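LINE-1 retrotransposable element ORF1 protein (Homo sapiens, PDB 2W7A) binds single-stranded nucleic acid, including its own transcript, as a homotrimeric nucleic acid chaperone essential for retrotransposition of LINE-1 elements, here represented by its RNA recognition motif domain. Local coordinates at residues A2-L6 against V72-M78; G10-S14 against P62-I66. One frame throughout, in Å; residues are numbered along the deposited sequence. Where two conformers were deposited one is given.

Interaction 1 of 2, residues A2-L6 against V72-M78; sequences AMGNL and VEMKEKM
Ala2 to Asn5 form a type I beta turn (phi/psi -56/-33° at Met3, -94/-1° at Gly4), closed by Asn5 N to Ala2 O (3.1 Å). Extended from Asn5, the chain enters strand 5-9 and runs past the first turns of helix 72-85, with Gly4 CA 4.7 Å from Val72 CA. Lys75 is central: with chi1 t, chi2 -149°, chi3 86° and chi4 129°, its aliphatic chain curls over the turn, CD 3.0 Å from Met3 O, 3.6 Å from Gly4 C and 3.3 Å from Asn5 O. Lys75 NZ makes weak bonds to two waters, at 3.2 and 3.3 Å; the first donates to Asn5 O (2.5 Å) and Ala2 O (3.3 Å), the second to Glu76 OE2 (2.7 Å) and Met3 O (3.3 Å). Leu6 (chi1 and chi2 p) directs CD2 to CG of selenomethionine Met78, 3.9 Å away. This packing of helix 72-85, the second helix of the canonical RNA recognition motif, on strand 5-9 belongs to the fold, whereas Ala2, Met3 and Gly4 probably derive from the expression construct. Leu6 also touches Phe69 and Leu97. Selenomethionine Met3 places CB 3.8 Å from Val72 CG2, and Met3 O is 3.6 Å from Val72 CG1.

Interaction 2 of 2, residues G10-S14 against P62-I66; sequences GVPES and PRHII
Glu13 makes the direct hydrogen bonds between the loop after strand 5-9 and segment 62-66, which includes the first part of strand 64-69. Gly10 has left-handed backbone angles (93/9°), at which a CB would collide with the preceding carbonyl. Val11, Pro12 and Glu13 are extended, and so are Pro62 and Arg63; the nearest CA atoms, Glu13 and Pro62, are 5.9 Å apart. Glu13 (chi1 -64°, chi2 -88°) turns its carboxylate onto Arg63. Glu13 OE2 accepts twice, from Arg63 N and Arg63 NE, both at 2.8 Å, while Glu13 OE1 takes Arg63 NH2 at 2.9 Å. The NE/NH2 pair makes a side-on, two-pronged salt bridge, for which Arg63 adopts an m, t, m, t rotamer; its NH1 is satisfied by Pro52 O. Glu13 CG also packs on Pro62 CB at 3.9 Å.

Two waters fill the gap beside Gly10 and Val11. One accepts from Gly10 N (2.8 Å) and donates to Pro62 O (2.9 Å); the other accepts from Val11 N (3.1 Å) and donates to Arg63 O (3.0 Å). Arg50 of strand 45-51 hydrogen-bonds through NH1 to Val11 O and Arg63 O and through NH2 to Pro12 O, tying both segments to that strand. Apart from these polar atoms, Val11 CB meets Ile65 CD1 at 3.9 Å. The joint lies at one end of the RNA recognition motif sheet, where strand 64-69 runs between strands 5-9 and 45-51 and the loop 10-14 heads for helix 19-33.

Strand 5-9 connects the two contacts: interaction 1 lies at its start and interaction 2 beyond its end, with centres 19 Å apart on opposite sides of the chain's centre. Strand 64-69, its antiparallel neighbour, whose early residues lie in interaction 2, leads into helix 72-85 of interaction 1, so interaction 2 is nested within the chain loop that interaction 1 closes. They touch through Ile66, whose CG2 is 3.6 Å from Asn5 CG and 3.9 Å from Leu6 O. No nucleic acid is bound here; in canonical RNA recognition motifs the corresponding two central strands carry the RNA-binding surface, on the sheet face away from the helices, but these coordinates do not establish whether this domain uses it.

Interaction 1 of 2, residues A2-L6 against V72-M78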
loop_
_atom_site.group_PDB
_atom_site.type_symbol
_atom_site.label_atom_id
_atom_site.label_comp_id
_atom_site.label_asym_id
_atom_site.label_seq_id
_atom_site.Cartn_x
_atom_site.Cartn_y
_atom_site.Cartn_z
ATOM N N ALA A 2 8.637 8.942 7.342
ATOM C CA ALA A 2 9.913 8.625 6.700
ATOM C C ALA A 2 9.803 8.812 5.193
ATOM O O ALA A 2 8.741 8.605 4.612
ATOM C CB ALA A 2 10.358 7.196 7.024
HETATM N N MSE A 3 10.926 9.213 4.593
HETATM C CA MSE A 3 11.051 9.495 3.159
HETATM C C MSE A 3 10.645 8.305 2.290
HETATM O O MSE A 3 10.168 8.490 1.185
HETATM C CB MSE A 3 12.515 9.802 2.822
HETATM C CG MSE A 3 12.945 11.224 3.053
HETATM SE SE MSE A 3 12.902 12.255 1.421
HETATM C CE MSE A 3 13.452 13.870 2.318
ATOM N N GLY A 4 10.886 7.109 2.786
ATOM C CA GLY A 4 10.604 5.876 2.041
ATOM C C GLY A 4 9.251 5.233 2.301
ATOM O O GLY A 4 8.936 4.207 1.711
ATOM N N ASN A 5 8.455 5.838 3.186
ATOM C CA ASN A 5 7.137 5.273 3.546
ATOM C C ASN A 5 6.004 5.887 2.729
ATOM O O ASN A 5 5.976 7.109 2.508
ATOM C CB ASN A 5 6.740 5.611 4.986
ATOM C CG ASN A 5 7.493 4.841 6.043
ATOM O OD1 ASN A 5 8.237 3.930 5.764
ATOM N ND2 ASN A 5 7.310 5.259 7.281
ATOM N N LEU A 6 5.066 5.053 2.294
ATOM C CA LEU A 6 3.763 5.560 1.953
ATOM C C LEU A 6 2.687 4.906 2.761
ATOM O O LEU A 6 2.930 3.878 3.413
ATOM C CB LEU A 6 3.485 5.456 0.491
ATOM C CG LEU A 6 3.389 4.162 -0.205
ATOM C CD1 LEU A 6 2.148 3.365 0.133
ATOM C CD2 LEU A 6 3.385 4.389 -1.757
ATOM N N VAL A 72 13.665 5.590 -2.068
ATOM C CA VAL A 72 12.771 6.739 -2.004
ATOM C C VAL A 72 12.269 7.107 -3.387
ATOM O O VAL A 72 11.103 7.478 -3.565
ATOM C CB VAL A 72 13.485 7.944 -1.315
ATOM C CG1 VAL A 72 12.637 9.199 -1.318
ATOM C CG2 VAL A 72 13.865 7.542 0.103
ATOM N N GLU A 73 13.123 6.999 -4.384
ATOM C CA GLU A 73 12.671 7.289 -5.739
ATOM C C GLU A 73 11.495 6.420 -6.165
ATOM O O GLU A 73 10.592 6.903 -6.898
ATOM C CB GLU A 73 13.843 7.121 -6.714
ATOM C CG GLU A 73 13.536 7.651 -8.150
ATOM C CD GLU A 73 14.695 7.533 -9.091
ATOM O OE1 GLU A 73 15.847 7.375 -8.619
ATOM O OE2 GLU A 73 14.453 7.615 -10.319
HETATM N N MSE A 74 11.458 5.161 -5.706
HETATM C CA MSE A 74 10.403 4.277 -6.099
HETATM C C MSE A 74 9.132 4.597 -5.332
HETATM O O MSE A 74 8.009 4.597 -5.917
HETATM C CB MSE A 74 10.812 2.837 -5.871
HETATM C CG MSE A 74 9.723 1.872 -6.130
HETATM SE SE MSE A 74 8.993 1.871 -7.990
HETATM C CE MSE A 74 10.544 1.189 -8.822
ATOM N N LYS A 75 9.252 4.890 -4.054
ATOM C CA LYS A 75 8.096 5.428 -3.321
ATOM C C LYS A 75 7.438 6.586 -4.103
ATOM O O LYS A 75 6.226 6.642 -4.273
ATOM C CB LYS A 75 8.469 5.899 -1.937
ATOM C CG LYS A 75 7.394 6.352 -1.157
ATOM C CD LYS A 75 7.773 7.342 -0.283
ATOM C CE LYS A 75 7.696 8.655 -0.989
ATOM N NZ LYS A 75 6.930 9.637 -0.207
ATOM N N GLU A 76 8.261 7.527 -4.538
ATOM C CA GLU A 76 7.742 8.741 -5.165
ATOM C C GLU A 76 7.135 8.416 -6.520
ATOM O O GLU A 76 6.144 9.040 -6.917
ATOM C CB GLU A 76 8.874 9.784 -5.301
ATOM C CG GLU A 76 9.319 10.314 -3.950
ATOM C CD GLU A 76 10.326 11.394 -3.978
ATOM O OE1 GLU A 76 10.575 11.934 -5.076
ATOM O OE2 GLU A 76 10.927 11.640 -2.887
ATOM N N LYS A 77 7.759 7.519 -7.244
ATOM C CA LYS A 77 7.201 7.085 -8.537
ATOM C C LYS A 77 5.813 6.501 -8.352
ATOM O O LYS A 77 4.875 6.816 -9.145
ATOM C CB LYS A 77 8.118 6.051 -9.171
ATOM C CG LYS A 77 7.788 5.632 -10.606
ATOM C CD LYS A 77 8.869 4.634 -11.137
ATOM C CE LYS A 77 10.301 5.105 -10.981
ATOM N NZ LYS A 77 11.007 4.534 -9.782
HETATM N N MSE A 78 5.619 5.606 -7.365
HETATM C CA MSE A 78 4.309 5.015 -7.136
HETATM C C MSE A 78 3.272 6.077 -6.750
HETATM O O MSE A 78 2.133 6.060 -7.217
HETATM C CB MSE A 78 4.405 3.978 -6.004
HETATM C CG MSE A 78 3.048 3.446 -5.570
HETATM SE SE MSE A 78 3.002 1.542 -5.182
HETATM C CE MSE A 78 3.926 1.352 -6.809
HETATM O O HOH W 1 6.149 9.616 2.926
HETATM O O HOH W 2 9.741 11.270 -0.493
#

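Interaction 2 of 2, residues G10-S14 against P62-I66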
loop_
_atom_site.group_PDB
_atom_site.type_symbol
_atom_site.label_atom_id
_atom_site.label_comp_id
_atom_site.label_asym_id
_atom_site.label_seq_id
_atom_site.Cartn_x
_atom_site.Cartn_y
_atom_site.Cartn_z
ATOM N N GLY A 10 -7.747 2.558 3.086
ATOM C CA GLY A 10 -8.982 1.924 2.628
ATOM C C GLY A 10 -9.021 0.432 2.393
ATOM O O GLY A 10 -10.009 -0.056 1.890
ATOM N N VAL A 11 -7.970 -0.303 2.783
ATOM C CA VAL A 11 -7.942 -1.733 2.615
ATOM C C VAL A 11 -8.705 -2.341 3.790
ATOM O O VAL A 11 -8.367 -2.097 4.931
ATOM C CB VAL A 11 -6.514 -2.272 2.568
ATOM C CG1 VAL A 11 -6.507 -3.793 2.442
ATOM C CG2 VAL A 11 -5.713 -1.580 1.440
ATOM N N PRO A 12 -9.759 -3.121 3.527
ATOM C CA PRO A 12 -10.551 -3.630 4.637
ATOM C C PRO A 12 -9.714 -4.490 5.598
ATOM O O PRO A 12 -8.793 -5.177 5.147
ATOM C CB PRO A 12 -11.608 -4.518 3.974
ATOM C CG PRO A 12 -11.646 -4.042 2.564
ATOM C CD PRO A 12 -10.372 -3.422 2.207
ATOM N N GLU A 13 -10.022 -4.393 6.867
ATOM C CA GLU A 13 -9.382 -5.252 7.864
ATOM C C GLU A 13 -9.907 -6.673 7.753
ATOM O O GLU A 13 -11.030 -6.917 7.287
ATOM C CB GLU A 13 -9.692 -4.684 9.262
ATOM C CG GLU A 13 -9.114 -3.290 9.524
ATOM C CD GLU A 13 -7.716 -3.245 10.083
ATOM O OE1 GLU A 13 -7.051 -4.305 10.180
ATOM O OE2 GLU A 13 -7.300 -2.138 10.523
ATOM N N SER A 14 -9.104 -7.624 8.224
ATOM C CA SER A 14 -9.493 -9.002 8.208
ATOM C C SER A 14 -8.893 -9.723 9.357
ATOM O O SER A 14 -7.718 -9.531 9.669
ATOM C CB SER A 14 -8.988 -9.620 6.921
ATOM O OG SER A 14 -9.098 -11.030 6.927
ATOM N N PRO A 62 -10.764 1.431 9.228
ATOM C CA PRO A 62 -9.641 0.539 9.002
ATOM C C PRO A 62 -8.330 1.229 9.085
ATOM O O PRO A 62 -8.181 2.369 8.626
ATOM C CB PRO A 62 -9.858 -0.011 7.580
ATOM C CG PRO A 62 -10.731 0.970 6.963
ATOM C CD PRO A 62 -11.670 1.447 8.062
ATOM N N ARG A 63 -7.345 0.517 9.655
ATOM C CA ARG A 63 -6.034 1.118 9.797
ATOM C C ARG A 63 -5.387 1.325 8.446
ATOM O O ARG A 63 -5.563 0.502 7.514
ATOM C CB ARG A 63 -5.140 0.252 10.652
ATOM C CG ARG A 63 -5.586 0.191 12.115
ATOM C CD ARG A 63 -4.847 -0.865 12.865
ATOM N NE ARG A 63 -5.166 -2.161 12.382
ATOM C CZ ARG A 63 -4.617 -3.262 12.813
ATOM N NH1 ARG A 63 -3.660 -3.219 13.714
ATOM N NH2 ARG A 63 -5.063 -4.418 12.325
ATOM N N HIS A 64 -4.587 2.389 8.351
ATOM C CA HIS A 64 -3.691 2.529 7.228
ATOM C C HIS A 64 -2.643 1.438 7.263
ATOM O O HIS A 64 -2.334 0.897 8.320
ATOM C CB HIS A 64 -2.980 3.883 7.276
ATOM C CG HIS A 64 -3.880 5.072 7.170
ATOM N ND1 HIS A 64 -3.412 6.371 7.215
ATOM C CD2 HIS A 64 -5.206 5.161 6.960
ATOM C CE1 HIS A 64 -4.427 7.202 7.062
ATOM N NE2 HIS A 64 -5.530 6.497 6.911
ATOM N N ILE A 65 -2.113 1.103 6.093
ATOM C CA ILE A 65 -1.004 0.209 5.969
ATOM C C ILE A 65 0.205 1.050 5.555
ATOM O O ILE A 65 0.151 1.796 4.539
ATOM C CB ILE A 65 -1.290 -0.881 4.897
ATOM C CG1 ILE A 65 -2.431 -1.809 5.306
ATOM C CG2 ILE A 65 -0.027 -1.684 4.527
ATOM C CD1 ILE A 65 -3.018 -2.648 4.175
ATOM N N ILE A 66 1.293 0.958 6.325
ATOM C CA ILE A 66 2.520 1.658 5.974
ATOM C C ILE A 66 3.391 0.714 5.183
ATOM O O ILE A 66 3.663 -0.403 5.615
ATOM C CB ILE A 66 3.279 2.134 7.235
ATOM C CG1 ILE A 66 2.346 2.945 8.131
ATOM C CG2 ILE A 66 4.529 2.882 6.835
ATOM C CD1 ILE A 66 1.631 4.050 7.398
HETATM O O HOH W 3 -7.784 3.108 5.859
HETATM O O HOH W 4 -5.624 0.517 4.555
#